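Local coordinates for SPbeta prophage-derived aminoglycoside N(3')-acetyltransferase-like protein YokD (Bacillus subtilis, PDB 2NYG), which probably transfers an acetyl group from acetyl-coenzyme A to an amino group of aminoglycoside-like substrates and may contribute to antibiotic resistance, at residues 9-14 / 42-46; 21-26 / 238-243; 75-81 / 94-100. All blocks are in the same frame, centred on the assembly; numbering follows the deposited sequence.

Contact 1: residues 9-14 / 42-46; sequences TTFPRT and IGWVN. With COA (coenzyme A), chain G.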
loop_
_atom_site.group_PDB
_atom_site.type_symbol
_atom_site.label_atom_id
_atom_site.label_comp_id
_atom_site.label_asym_id
_atom_site.label_seq_id
_atom_site.Cartn_x
_atom_site.Cartn_y
_atom_site.Cartn_z
ATOM N N THR A 9 19.384 -12.267 8.482
ATOM C CA THR A 9 18.428 -12.682 9.509
ATOM C C THR A 9 18.712 -14.080 10.055
ATOM O O THR A 9 18.585 -15.076 9.346
ATOM C CB THR A 9 16.979 -12.657 8.970
ATOM O OG1 THR A 9 16.723 -11.394 8.346
ATOM C CG2 THR A 9 15.989 -12.843 10.106
ATOM N N THR A 10 19.084 -14.140 11.327
ATOM C CA THR A 10 19.397 -15.394 12.006
ATOM C C THR A 10 18.228 -16.383 11.877
ATOM O O THR A 10 18.394 -17.481 11.351
ATOM C CB THR A 10 19.778 -15.098 13.512
ATOM O OG1 THR A 10 19.932 -16.324 14.249
ATOM C CG2 THR A 10 18.726 -14.204 14.162
ATOM N N PHE A 11 17.048 -15.984 12.343
ATOM C CA PHE A 11 15.845 -16.814 12.259
ATOM C C PHE A 11 14.700 -15.858 11.912
ATOM O O PHE A 11 14.810 -14.655 12.133
ATOM C CB PHE A 11 15.579 -17.516 13.596
ATOM N N PRO A 12 13.587 -16.380 11.369
ATOM C CA PRO A 12 12.448 -15.534 10.999
ATOM C C PRO A 12 11.789 -14.764 12.146
ATOM O O PRO A 12 11.528 -15.319 13.214
ATOM C CB PRO A 12 11.463 -16.526 10.362
ATOM C CG PRO A 12 12.295 -17.668 9.964
ATOM C CD PRO A 12 13.290 -17.792 11.077
ATOM N N ARG A 13 11.515 -13.484 11.916
ATOM C CA ARG A 13 10.837 -12.669 12.917
ATOM C C ARG A 13 9.350 -12.912 12.645
ATOM O O ARG A 13 8.890 -12.730 11.525
ATOM C CB ARG A 13 11.144 -11.179 12.723
ATOM C CG ARG A 13 12.566 -10.856 12.288
ATOM C CD ARG A 13 13.564 -11.172 13.358
ATOM N NE ARG A 13 14.904 -10.799 12.936
ATOM C CZ ARG A 13 15.966 -10.800 13.736
ATOM N NH1 ARG A 13 15.849 -11.164 15.005
ATOM N NH2 ARG A 13 17.146 -10.408 13.269
ATOM N N THR A 14 8.603 -13.326 13.662
ATOM C CA THR A 14 7.181 -13.583 13.492
ATOM C C THR A 14 6.313 -12.678 14.349
ATOM O O THR A 14 6.798 -11.983 15.244
ATOM C CB THR A 14 6.828 -15.042 13.842
ATOM O OG1 THR A 14 7.121 -15.279 15.221
ATOM C CG2 THR A 14 7.631 -16.013 12.982
ATOM N N ILE A 42 13.925 -4.592 10.736
ATOM C CA ILE A 42 13.551 -5.650 11.657
ATOM C C ILE A 42 14.177 -6.995 11.328
ATOM O O ILE A 42 14.373 -7.831 12.218
ATOM C CB ILE A 42 12.020 -5.823 11.701
ATOM C CG1 ILE A 42 11.363 -4.525 12.161
ATOM C CG2 ILE A 42 11.652 -6.952 12.648
ATOM C CD1 ILE A 42 9.861 -4.557 12.074
ATOM N N GLY A 43 14.514 -7.181 10.056
ATOM C CA GLY A 43 15.056 -8.449 9.616
ATOM C C GLY A 43 13.860 -9.100 8.949
ATOM O O GLY A 43 12.736 -8.635 9.136
ATOM N N TRP A 44 14.072 -10.159 8.180
ATOM C CA TRP A 44 12.956 -10.798 7.502
ATOM C C TRP A 44 11.840 -11.180 8.454
ATOM O O TRP A 44 12.082 -11.868 9.445
ATOM C CB TRP A 44 13.403 -12.068 6.772
ATOM C CG TRP A 44 12.301 -12.614 5.906
ATOM C CD1 TRP A 44 11.784 -12.025 4.801
ATOM C CD2 TRP A 44 11.516 -13.796 6.131
ATOM N NE1 TRP A 44 10.727 -12.748 4.320
ATOM C CE2 TRP A 44 10.538 -13.841 5.118
ATOM C CE3 TRP A 44 11.541 -14.812 7.094
ATOM C CZ2 TRP A 44 9.585 -14.863 5.035
ATOM C CZ3 TRP A 44 10.591 -15.832 7.013
ATOM C CH2 TRP A 44 9.627 -15.846 5.989
ATOM N N VAL A 45 10.618 -10.735 8.173
ATOM C CA VAL A 45 9.506 -11.136 9.028
ATOM C C VAL A 45 8.490 -11.956 8.210
ATOM O O VAL A 45 8.073 -11.555 7.132
ATOM C CB VAL A 45 8.807 -9.915 9.729
ATOM C CG1 VAL A 45 9.693 -8.702 9.706
ATOM C CG2 VAL A 45 7.493 -9.624 9.101
ATOM N N ASN A 46 8.130 -13.128 8.713
ATOM C CA ASN A 46 7.166 -13.997 8.038
ATOM C C ASN A 46 5.806 -13.325 8.114
ATOM O O ASN A 46 5.196 -13.255 9.173
ATOM C CB ASN A 46 7.146 -15.376 8.717
ATOM C CG ASN A 46 6.192 -16.357 8.059
ATOM O OD1 ASN A 46 5.976 -16.329 6.855
ATOM N ND2 ASN A 46 5.640 -17.254 8.859
HETATM N N1A COA G . 10.943 -8.362 6.593
HETATM C C2A COA G . 11.853 -7.297 6.588
HETATM N N3A COA G . 11.892 -6.456 5.495
HETATM C C4A COA G . 11.052 -6.659 4.421
HETATM C C5A COA G . 10.119 -7.711 4.385
HETATM C C6A COA G . 10.072 -8.579 5.489
HETATM N N6A COA G . 9.217 -9.593 5.515
HETATM N N7A COA G . 9.438 -7.646 3.203
HETATM C C8A COA G . 9.925 -6.577 2.505
HETATM N N9A COA G . 10.936 -5.965 3.275
HETATM C C1B COA G . 11.784 -4.788 2.974
HETATM C C2B COA G . 11.886 -4.337 1.489
HETATM O O2B COA G . 12.668 -5.214 0.650
HETATM C C3B COA G . 12.495 -2.952 1.618
HETATM O O3B COA G . 13.933 -3.206 1.661
HETATM P P3B COA G . 15.052 -2.448 0.742
HETATM O O7A COA G . 14.377 -1.378 -0.152
HETATM O O8A COA G . 15.693 -3.439 -0.200
HETATM O O9A COA G . 16.093 -1.853 1.657
HETATM C C4B COA G . 11.929 -2.406 2.957
HETATM O O4B COA G . 11.510 -3.574 3.697
HETATM C C5B COA G . 10.705 -1.442 2.801
HETATM O O5B COA G . 10.326 -1.043 4.153
HETATM P P1A COA G . 10.059 0.485 4.485
HETATM O O1A COA G . 9.719 0.668 5.928
HETATM O O2A COA G . 8.947 1.036 3.582
HETATM O O3A COA G . 11.401 1.139 4.070
HETATM P P2A COA G . 12.774 1.117 4.901
HETATM O O4A COA G . 13.811 0.472 4.054
HETATM O O5A COA G . 12.671 0.385 6.236
HETATM O O6A COA G . 12.944 2.723 5.111
HETATM C CBP COA G . 11.816 4.615 6.366
HETATM C CCP COA G . 12.713 3.342 6.382
HETATM C CDP COA G . 11.852 5.294 4.974
HETATM C CEP COA G . 10.393 4.156 6.757
HETATM C CAP COA G . 12.457 5.677 7.323
HETATM O OAP COA G . 13.688 5.112 7.828
HETATM C C9P COA G . 11.583 6.100 8.529
HETATM O O9P COA G . 12.122 5.847 9.755
HETATM N N8P COA G . 10.349 6.665 8.471
HETATM C C7P COA G . 9.519 6.859 9.681
HETATM C C6P COA G . 8.031 6.491 9.588
#

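Contact 2: residues 21-26 / 238-243; sequences DLKALG and KVGKVG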
loop_
_atom_site.group_PDB
_atom_site.type_symbol
_atom_site.label_atom_id
_atom_site.label_comp_id
_atom_site.label_asym_id
_atom_site.label_seq_id
_atom_site.Cartn_x
_atom_site.Cartn_y
_atom_site.Cartn_z
ATOM N N ASP A 21 8.951 -9.137 21.758
ATOM C CA ASP A 21 9.889 -8.021 21.825
ATOM C C ASP A 21 9.202 -6.727 22.166
ATOM O O ASP A 21 9.719 -5.935 22.933
ATOM C CB ASP A 21 10.624 -7.828 20.504
ATOM C CG ASP A 21 11.363 -9.063 20.064
ATOM O OD1 ASP A 21 11.968 -9.748 20.911
ATOM O OD2 ASP A 21 11.352 -9.351 18.854
ATOM N N LEU A 22 8.036 -6.491 21.593
ATOM C CA LEU A 22 7.331 -5.259 21.885
ATOM C C LEU A 22 7.009 -5.156 23.370
ATOM O O LEU A 22 7.147 -4.080 23.958
ATOM C CB LEU A 22 6.051 -5.169 21.057
ATOM C CG LEU A 22 6.263 -4.887 19.569
ATOM C CD1 LEU A 22 4.933 -4.993 18.848
ATOM C CD2 LEU A 22 6.866 -3.514 19.377
ATOM N N LYS A 23 6.590 -6.267 23.974
ATOM C CA LYS A 23 6.258 -6.269 25.394
ATOM C C LYS A 23 7.520 -6.086 26.261
ATOM O O LYS A 23 7.503 -5.367 27.254
ATOM C CB LYS A 23 5.538 -7.569 25.772
ATOM C CG LYS A 23 4.158 -7.758 25.154
ATOM C CD LYS A 23 3.538 -9.092 25.593
ATOM C CE LYS A 23 2.118 -9.300 25.083
ATOM N NZ LYS A 23 1.145 -8.374 25.726
ATOM N N ALA A 24 8.608 -6.739 25.878
ATOM C CA ALA A 24 9.854 -6.626 26.614
ATOM C C ALA A 24 10.321 -5.177 26.577
ATOM O O ALA A 24 10.829 -4.657 27.563
ATOM C CB ALA A 24 10.909 -7.529 25.989
ATOM N N LEU A 25 10.140 -4.532 25.428
ATOM C CA LEU A 25 10.535 -3.140 25.232
ATOM C C LEU A 25 9.768 -2.209 26.174
ATOM O O LEU A 25 10.355 -1.312 26.778
ATOM C CB LEU A 25 10.313 -2.753 23.765
ATOM C CG LEU A 25 10.602 -1.362 23.182
ATOM C CD1 LEU A 25 9.415 -0.486 23.423
ATOM C CD2 LEU A 25 11.866 -0.750 23.757
ATOM N N GLY A 26 8.464 -2.421 26.310
ATOM C CA GLY A 26 7.695 -1.578 27.211
ATOM C C GLY A 26 6.286 -1.251 26.768
ATOM O O GLY A 26 5.533 -0.617 27.496
ATOM N N LYS A 238 12.686 4.042 27.144
ATOM C CA LYS A 238 12.987 2.622 27.058
ATOM C C LYS A 238 13.639 2.289 25.725
ATOM O O LYS A 238 13.173 2.703 24.674
ATOM C CB LYS A 238 11.707 1.806 27.263
ATOM C CG LYS A 238 11.075 2.086 28.610
ATOM C CD LYS A 238 9.879 1.221 28.904
ATOM C CE LYS A 238 9.341 1.533 30.296
ATOM N NZ LYS A 238 8.164 0.684 30.651
ATOM N N VAL A 239 14.745 1.568 25.780
ATOM C CA VAL A 239 15.449 1.178 24.574
ATOM C C VAL A 239 15.445 -0.349 24.523
ATOM O O VAL A 239 15.443 -1.015 25.556
ATOM C CB VAL A 239 16.912 1.729 24.569
ATOM C CG1 VAL A 239 17.651 1.267 23.320
ATOM C CG2 VAL A 239 16.891 3.240 24.599
ATOM N N GLY A 240 15.430 -0.901 23.317
ATOM C CA GLY A 240 15.414 -2.343 23.171
ATOM C C GLY A 240 15.133 -2.763 21.741
ATOM O O GLY A 240 14.534 -2.013 20.970
ATOM N N LYS A 241 15.559 -3.974 21.389
ATOM C CA LYS A 241 15.382 -4.487 20.042
ATOM C C LYS A 241 14.083 -5.234 19.743
ATOM O O LYS A 241 13.634 -6.066 20.535
ATOM C CB LYS A 241 16.556 -5.397 19.690
ATOM C CG LYS A 241 17.832 -4.663 19.346
ATOM C CD LYS A 241 18.878 -5.625 18.823
ATOM C CE LYS A 241 20.172 -4.903 18.511
ATOM N NZ LYS A 241 21.303 -5.868 18.329
ATOM N N VAL A 242 13.483 -4.913 18.598
ATOM C CA VAL A 242 12.278 -5.585 18.121
ATOM C C VAL A 242 12.781 -6.287 16.868
ATOM O O VAL A 242 12.825 -5.705 15.778
ATOM C CB VAL A 242 11.166 -4.596 17.755
ATOM C CG1 VAL A 242 10.062 -5.311 17.023
ATOM C CG2 VAL A 242 10.621 -3.965 19.009
ATOM N N GLY A 243 13.181 -7.542 17.034
ATOM C CA GLY A 243 13.751 -8.272 15.920
ATOM C C GLY A 243 15.197 -7.808 15.850
ATOM O O GLY A 243 15.937 -7.911 16.833
HETATM O O HOH W 1 6.259 1.716 29.511
#

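Contact 3: residues 75-81 / 94-100; sequences LSDPKEW and IRESMPA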
loop_
_atom_site.group_PDB
_atom_site.type_symbol
_atom_site.label_atom_id
_atom_site.label_comp_id
_atom_site.label_asym_id
_atom_site.label_seq_id
_atom_site.Cartn_x
_atom_site.Cartn_y
_atom_site.Cartn_z
ATOM N N LEU A 75 1.065 16.151 -2.703
ATOM C CA LEU A 75 -0.099 16.919 -3.125
ATOM C C LEU A 75 0.077 18.396 -2.773
ATOM O O LEU A 75 -0.805 19.034 -2.199
ATOM C CB LEU A 75 -1.367 16.365 -2.464
ATOM C CG LEU A 75 -2.148 15.288 -3.229
ATOM C CD1 LEU A 75 -1.343 14.015 -3.336
ATOM C CD2 LEU A 75 -3.456 15.027 -2.520
ATOM N N SER A 76 1.229 18.932 -3.149
ATOM C CA SER A 76 1.573 20.319 -2.868
ATOM C C SER A 76 1.865 21.110 -4.135
ATOM O O SER A 76 1.892 20.558 -5.236
ATOM C CB SER A 76 2.792 20.351 -1.943
ATOM O OG SER A 76 3.791 19.453 -2.402
ATOM N N ASP A 77 2.082 22.409 -3.968
ATOM C CA ASP A 77 2.395 23.283 -5.088
ATOM C C ASP A 77 3.734 22.848 -5.680
ATOM O O ASP A 77 4.754 22.855 -4.996
ATOM C CB ASP A 77 2.476 24.723 -4.611
ATOM C CG ASP A 77 2.450 25.701 -5.750
ATOM O OD1 ASP A 77 3.357 25.618 -6.610
ATOM O OD2 ASP A 77 1.521 26.544 -5.783
ATOM N N PRO A 78 3.748 22.485 -6.971
ATOM C CA PRO A 78 4.952 22.027 -7.677
ATOM C C PRO A 78 6.198 22.904 -7.535
ATOM O O PRO A 78 7.319 22.409 -7.661
ATOM C CB PRO A 78 4.474 21.905 -9.120
ATOM C CG PRO A 78 3.470 22.999 -9.217
ATOM C CD PRO A 78 2.689 22.832 -7.935
ATOM N N LYS A 79 6.005 24.196 -7.278
ATOM C CA LYS A 79 7.128 25.116 -7.109
ATOM C C LYS A 79 8.047 24.617 -5.993
ATOM O O LYS A 79 9.238 24.380 -6.215
ATOM C CB LYS A 79 6.621 26.511 -6.771
ATOM N N GLU A 80 7.477 24.455 -4.800
ATOM C CA GLU A 80 8.205 24.000 -3.622
ATOM C C GLU A 80 8.908 22.673 -3.838
ATOM O O GLU A 80 9.756 22.282 -3.042
ATOM C CB GLU A 80 7.250 23.887 -2.444
ATOM N N TRP A 81 8.553 21.982 -4.914
ATOM C CA TRP A 81 9.144 20.685 -5.220
ATOM C C TRP A 81 10.627 20.791 -5.521
ATOM O O TRP A 81 11.101 21.840 -5.949
ATOM C CB TRP A 81 8.430 20.052 -6.412
ATOM C CG TRP A 81 7.046 19.568 -6.116
ATOM C CD1 TRP A 81 6.377 19.664 -4.931
ATOM C CD2 TRP A 81 6.163 18.899 -7.022
ATOM N NE1 TRP A 81 5.130 19.096 -5.042
ATOM C CE2 TRP A 81 4.971 18.618 -6.315
ATOM C CE3 TRP A 81 6.262 18.506 -8.365
ATOM C CZ2 TRP A 81 3.883 17.963 -6.905
ATOM C CZ3 TRP A 81 5.181 17.853 -8.952
ATOM C CH2 TRP A 81 4.006 17.589 -8.220
ATOM N N ILE A 94 -0.117 21.187 -13.861
ATOM C CA ILE A 94 0.015 20.311 -12.712
ATOM C C ILE A 94 -0.939 20.652 -11.574
ATOM O O ILE A 94 -1.508 19.746 -10.965
ATOM C CB ILE A 94 1.484 20.315 -12.205
ATOM C CG1 ILE A 94 2.320 19.417 -13.120
ATOM C CG2 ILE A 94 1.583 19.832 -10.768
ATOM C CD1 ILE A 94 3.792 19.385 -12.826
ATOM N N ARG A 95 -1.144 21.950 -11.297
ATOM C CA ARG A 95 -2.019 22.356 -10.206
ATOM C C ARG A 95 -3.384 22.158 -10.729
ATOM O O ARG A 95 -4.295 21.930 -9.974
ATOM C CB ARG A 95 -1.860 23.845 -9.843
ATOM C CG ARG A 95 -0.482 24.315 -9.504
ATOM C CD ARG A 95 -0.473 25.825 -9.429
ATOM N NE ARG A 95 0.848 26.371 -9.185
ATOM C CZ ARG A 95 1.058 27.657 -8.965
ATOM N NH1 ARG A 95 0.037 28.510 -8.961
ATOM N NH2 ARG A 95 2.286 28.081 -8.746
ATOM N N GLU A 96 -3.505 22.250 -12.036
ATOM C CA GLU A 96 -4.789 22.121 -12.709
ATOM C C GLU A 96 -5.361 20.696 -12.788
ATOM O O GLU A 96 -6.567 20.484 -12.657
ATOM C CB GLU A 96 -4.630 22.685 -14.119
ATOM C CG GLU A 96 -5.880 23.142 -14.823
ATOM C CD GLU A 96 -5.557 23.550 -16.256
ATOM O OE1 GLU A 96 -4.522 24.233 -16.446
ATOM O OE2 GLU A 96 -6.318 23.203 -17.191
ATOM N N SER A 97 -4.484 19.723 -12.979
ATOM C CA SER A 97 -4.907 18.351 -13.123
ATOM C C SER A 97 -4.496 17.427 -11.992
ATOM O O SER A 97 -4.527 16.210 -12.155
ATOM C CB SER A 97 -4.360 17.808 -14.436
ATOM O OG SER A 97 -2.952 17.956 -14.480
ATOM N N MET A 98 -4.125 17.974 -10.842
ATOM C CA MET A 98 -3.715 17.104 -9.744
ATOM C C MET A 98 -4.919 16.492 -9.025
ATOM O O MET A 98 -5.763 17.208 -8.483
ATOM C CB MET A 98 -2.855 17.882 -8.753
ATOM C CG MET A 98 -2.254 17.036 -7.667
ATOM S SD MET A 98 -1.194 18.022 -6.616
ATOM C CE MET A 98 0.208 18.256 -7.664
ATOM N N PRO A 99 -5.020 15.150 -9.023
ATOM C CA PRO A 99 -6.155 14.519 -8.342
ATOM C C PRO A 99 -6.251 15.033 -6.919
ATOM O O PRO A 99 -5.249 15.093 -6.208
ATOM C CB PRO A 99 -5.805 13.037 -8.382
ATOM C CG PRO A 99 -5.087 12.911 -9.687
ATOM C CD PRO A 99 -4.179 14.136 -9.685
ATOM N N ALA A 100 -7.454 15.419 -6.518
ATOM C CA ALA A 100 -7.670 15.905 -5.177
ATOM C C ALA A 100 -7.377 14.808 -4.149
ATOM O O ALA A 100 -7.416 13.613 -4.452
ATOM C CB ALA A 100 -9.088 16.379 -5.034
#

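Contact 1: residues 9-14 / 42-46
Three hydrogen bonds join these two loops. The hydroxyl OG1 of Thr9 accepts from Trp44 N at 2.9 Å, and the same oxygen is also hydrogen-bonded to Ile5 O in the preceding helix. Arg13 then uses both ends of its backbone: its N donates to Trp44 O (3.0 Å), and its O accepts from Asn46 N (2.9 Å). The two bonds enclose Val45 in a single beta bridge, in which Arg13 CA and Val45 CA come within 4.4 Å and Val45 CA makes a CA-H...O contact of 3.0 Å with Arg13 O. Packing adds to this: Pro12 CB meets the edge of the Trp44 indole at CZ3 (3.5 Å), and the aliphatic part of Arg13 runs beside Ile42 and Gly43. Arg13 NE passes so near that a CB on Gly43 would clash with it, and the backbone angles of Gly43 call for glycine as well. Because the bridge pairs Arg13 N and O with Trp44 O and Asn46 N, the residues flanking Val45, Val45 keeps its own N and O for coenzyme A. Val45 N donates to N1A of the adenine (2.9 Å) and Val45 O accepts from N6A (2.8 Å), so the main chain reads the adenine edge, and residues 42-45 belong to the CoA-binding loop. Asn46 ND2 reaches Ile94 O and Ser97 OG of the second subunit. In the fold, residues 9-14 link helix 3-7 to helix 15-25, with Thr14 as N-cap of the latter, and residues 42-46 link strand 32-37 to helix 48-60.

Contact 2: residues 21-26 / 238-243
Leu25 lies over the backbone of the edge strand, its CD2 3.6 Å from Gly240 N and 3.7 Å from Val239 C. Gly240 has no side chain to hold the helix off, and a CB there would come tightly against Leu25 CD2. One turn earlier Asp21 packs its CB against Lys241 O (3.5 Å) and Val242 CA (3.7 Å), while its OD2 takes a weak hydrogen bond from Gly243 N (3.2 Å), just past the end of the strand. Leu22 completes the apolar seam, its CD2 meeting Val242 CG2 at 3.8 Å; it also packs on Val59 of helix 48-60. At the other end the long, extended Lys238 side chain lies along the helix C-terminus, with CD 3.3 Å from Leu25 O and 3.9 Å from Gly26 CA. A water accepts from Lys238 NZ (2.4 Å, short for such a bond) and donates to Gly26 O (3.2 Å). Gly26 ends the helix with a positive phi, and a CB at this position would collide with Lys238 CD. The side chains of Val239 and Lys241 leave the strand away from the helix. The axes of the short segments run antiparallel, at 178°, and approach to 7.6 Å. Within the sheet, strand 238-242 is hydrogen-bonded to strand 245-251, through Lys238 with Leu249 and Gly240 with Cys247, and Leu25 and Val242 also touch that strand. This is helix-on-sheet packing of an alpha/beta fold: helix 15-25 lies along an outermost strand of the mixed sheet.

Contact 3: residues 75-81 / 94-100
Met98 is the main projection here. The side chain of Met98, trans at chi1 and chi2 with its methyl turned at chi3, enters a hollow between Leu75, Ser76 and the indole of Trp81: Met98 SD lies 3.8 Å from Leu75 CA, and Met98 CE lies 3.7 Å from Ser76 O and 3.8 Å from Trp81 CZ2. Ile94, in the short helix 93-96, supplies a second projection, with CG2 against Pro78 CB (3.9 Å) and Trp81 CH2 (4.2 Å). The proline ring in turn sits by the aliphatic part of Arg95, Pro78 CD being 3.8 Å from Arg95 CG. Leu75 CD2 lies beside the outgoing chain, 4.1 Å from Pro99 O. The wall of the hollow is fixed within residues 75-81, since Trp81 NE1 donates to Ser76 OG (3.0 Å), a hydroxyl also bonded to Val73 O, and Asp77 OD1 accepts from Lys79 N (3.1 Å) in an Asx turn. Trp211 of strand 208-217 touches Asp77, Arg95 and Met98. Ile94 also packs on Trp44 of the second subunit, so this part of the chain takes part in the dimer interface. Between the segments the single polar link is a salt bridge, Asp77 OD2 to Arg95 NH2 at 3.4 Å; the oxygen stands over one face of the guanidinium, so charge attraction without a directed bond supplements an adhesion that rests chiefly on apolar shape.

How the contacts relate
Contacts 1 and 2 adjoin: Ile42 packs on Val242 and Gly243, Arg13 touches Gly243, and residues 9-14 lead directly into the helix that carries 21-26. Contact 1 is buried and relies mainly on backbone hydrogen bonds, with one to a threonine hydroxyl, suited to a cofactor-binding loop, whereas contact 2 lies at the sheet edge, mixing leucine and valine packing with lysine methylenes and water on its exposed side. Contact 3 is partly buried and joined by apolar packing and one salt bridge, its centre about 39 Å from that of contact 1 in the same chain. Across the dimer, however, Trp44 and Asn46 of contact 1 meet Ile94, Ser97 and Met98 of contact 3 from the second subunit.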